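Local coordinates for protein probable enoyl-CoA hydratase/isomerase (Pseudomonas aeruginosa PAO1, PDB 5YLO) that probably acts as a Delta3,Delta2-enoyl-CoA isomerase of the crotonase family, with a likely role in the metabolism of unsaturated fatty acids, at residues R40-A43 with C44-P48. Sequence-based numbering, arbitrary orientation.
Sequences RLDA and CERDP
Asp42 and Arg46 form an i to i+4 salt bridge on the last turn of helix 31-46, the helix of a beta-alpha-beta unit in this crotonase-like fold. Asp42 OD2 lies 2.9 Å from Arg46 NH1. The two flat groups are nearly perpendicular, with 88° between carboxylate and guanidinium planes. In Arg46, chi1 and chi2 (146°) bring CD to 3.5 Å from Asp42 O, and a bend at chi3 turns the guanidinium so that NH1 meets Asp42 OD2. Asp42 OD1 makes a second salt bridge, to Arg95 NH2 of helix 85-97, so the acid is shared by two arginines.

A second i to i+4 pair faces the sheet. Here Cys44 SG sits over one face of the Arg40 guanidinium, nearer its edge than its centre, 3.9 Å from NH2. Arg40 starts with CG anti to the backbone N (chi1 -175°), then turns twice to reach the sulfur. Its side chain also touches Thr9 and Val11 of strand 7-12, while Cys44 packs on Ala16 and Val50.

The chain departs from helical geometry at Asp47. Its OD1 accepts a hydrogen bond from Ala49 N. The helix closes with a backbone bond from Asp47 N to Ala43 O, at 3.0 Å.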
ATOM      1  N   ARG A  40       1.486  13.339 -28.917  1.00 71.70           N
ATOM      2  CA  ARG A  40       2.662  12.507 -29.165  1.00 74.17           C
ATOM      3  C   ARG A  40       2.563  11.175 -28.431  1.00 70.03           C
ATOM      4  O   ARG A  40       3.032  10.146 -28.933  1.00 73.01           O
ATOM      5  CB  ARG A  40       3.929  13.258 -28.753  1.00 78.62           C
ATOM      6  CG  ARG A  40       5.235  12.537 -29.063  1.00 91.44           C
ATOM      7  CD  ARG A  40       5.671  12.725 -30.511  1.00 91.56           C
ATOM      8  NE  ARG A  40       5.215  11.647 -31.383  1.00100.09           N
ATOM      9  CZ  ARG A  40       5.899  10.530 -31.619  1.00 94.99           C
ATOM     10  NH1 ARG A  40       5.407   9.608 -32.431  1.00 93.48           N
ATOM     11  NH2 ARG A  40       7.076  10.330 -31.044  1.00 85.25           N
ATOM     12  N   LEU A  41       1.961  11.173 -27.237  1.00 63.53           N
ATOM     13  CA  LEU A  41       1.764   9.921 -26.513  1.00 63.75           C
ATOM     14  C   LEU A  41       0.866   8.969 -27.292  1.00 60.84           C
ATOM     15  O   LEU A  41       1.125   7.761 -27.342  1.00 59.29           O
ATOM     16  CB  LEU A  41       1.174  10.196 -25.131  1.00 56.55           C
ATOM     17  CG  LEU A  41       2.126  10.719 -24.056  1.00 54.36           C
ATOM     18  CD1 LEU A  41       1.356  11.044 -22.791  1.00 61.96           C
ATOM     19  CD2 LEU A  41       3.224   9.710 -23.771  1.00 55.77           C
ATOM     20  N   ASP A  42      -0.198   9.497 -27.904  1.00 58.75           N
ATOM     21  CA  ASP A  42      -1.074   8.658 -28.715  1.00 62.90           C
ATOM     22  C   ASP A  42      -0.325   8.072 -29.903  1.00 65.77           C
ATOM     23  O   ASP A  42      -0.581   6.932 -30.310  1.00 69.07           O
ATOM     24  CB  ASP A  42      -2.285   9.465 -29.183  1.00 63.96           C
ATOM     25  CG  ASP A  42      -3.209   8.664 -30.081  1.00 75.16           C
ATOM     26  OD1 ASP A  42      -3.989   7.845 -29.551  1.00 78.86           O
ATOM     27  OD2 ASP A  42      -3.159   8.857 -31.314  1.00 82.38           O
ATOM     28  N   ALA A  43       0.615   8.832 -30.469  1.00 69.98           N
ATOM     29  CA  ALA A  43       1.413   8.309 -31.571  1.00 71.02           C
ATOM     30  C   ALA A  43       2.337   7.192 -31.101  1.00 65.71           C
ATOM     31  O   ALA A  43       2.600   6.243 -31.848  1.00 79.55           O
ATOM     32  CB  ALA A  43       2.212   9.437 -32.221  1.00 71.31           C
ATOM     33  N   CYS A  44       2.831   7.279 -29.863  1.00 62.89           N
ATOM     34  CA  CYS A  44       3.725   6.242 -29.356  1.00 62.24           C
ATOM     35  C   CYS A  44       2.995   4.917 -29.173  1.00 67.22           C
ATOM     36  O   CYS A  44       3.544   3.853 -29.485  1.00 71.59           O
ATOM     37  CB  CYS A  44       4.365   6.691 -28.043  1.00 59.65           C
ATOM     38  SG  CYS A  44       5.584   8.014 -28.226  1.00 86.64           S
ATOM     39  N   GLU A  45       1.758   4.955 -28.673  1.00 60.75           N
ATOM     40  CA  GLU A  45       0.985   3.725 -28.515  1.00 60.89           C
ATOM     41  C   GLU A  45       0.802   3.014 -29.850  1.00 74.09           C
ATOM     42  O   GLU A  45       0.971   1.793 -29.946  1.00 76.93           O
ATOM     43  CB  GLU A  45      -0.374   4.031 -27.888  1.00 63.26           C
ATOM     44  CG  GLU A  45      -0.403   3.933 -26.381  1.00 64.03           C
ATOM     45  CD  GLU A  45      -1.813   3.841 -25.844  1.00 70.42           C
ATOM     46  OE1 GLU A  45      -2.656   3.197 -26.503  1.00 70.12           O
ATOM     47  OE2 GLU A  45      -2.082   4.418 -24.769  1.00 72.57           O
ATOM     48  N   ARG A  46       0.455   3.767 -30.896  1.00 86.81           N
ATOM     49  CA  ARG A  46       0.188   3.159 -32.197  1.00 89.77           C
ATOM     50  C   ARG A  46       1.466   2.716 -32.899  1.00 85.42           C
ATOM     51  O   ARG A  46       1.436   1.770 -33.693  1.00 86.38           O
ATOM     52  CB  ARG A  46      -0.586   4.141 -33.078  1.00 91.74           C
ATOM     53  CG  ARG A  46      -2.045   4.325 -32.684  1.00 89.76           C
ATOM     54  CD  ARG A  46      -2.526   5.750 -32.944  1.00 91.86           C
ATOM     55  NE  ARG A  46      -1.804   6.386 -34.043  1.00103.52           N
ATOM     56  CZ  ARG A  46      -2.129   7.563 -34.571  1.00103.93           C
ATOM     57  NH1 ARG A  46      -3.173   8.237 -34.110  1.00 98.88           N
ATOM     58  NH2 ARG A  46      -1.409   8.065 -35.565  1.00102.60           N
ATOM     59  N   ASP A  47       2.586   3.370 -32.623  1.00 76.62           N
ATOM     60  CA  ASP A  47       3.817   3.115 -33.367  1.00 75.70           C
ATOM     61  C   ASP A  47       4.442   1.790 -32.943  1.00 75.16           C
ATOM     62  O   ASP A  47       4.725   1.600 -31.753  1.00 77.75           O
ATOM     63  CB  ASP A  47       4.795   4.267 -33.147  1.00 77.74           C
ATOM     64  CG  ASP A  47       5.916   4.301 -34.172  1.00 86.35           C
ATOM     65  OD1 ASP A  47       6.256   3.242 -34.739  1.00 98.01           O
ATOM     66  OD2 ASP A  47       6.465   5.399 -34.408  1.00 82.86           O
ATOM     67  N   PRO A  48       4.669   0.849 -33.865  1.00 77.50           N
ATOM     68  CA  PRO A  48       5.350  -0.397 -33.483  1.00 77.94           C
ATOM     69  C   PRO A  48       6.831  -0.212 -33.215  1.00 77.08           C
ATOM     70  O   PRO A  48       7.440  -1.077 -32.572  1.00 76.77           O
ATOM     71  CB  PRO A  48       5.115  -1.317 -34.691  1.00 82.55           C
ATOM     72  CG  PRO A  48       4.020  -0.659 -35.489  1.00 84.17           C
ATOM     73  CD  PRO A  48       4.187   0.806 -35.254  1.00 81.61           C
TER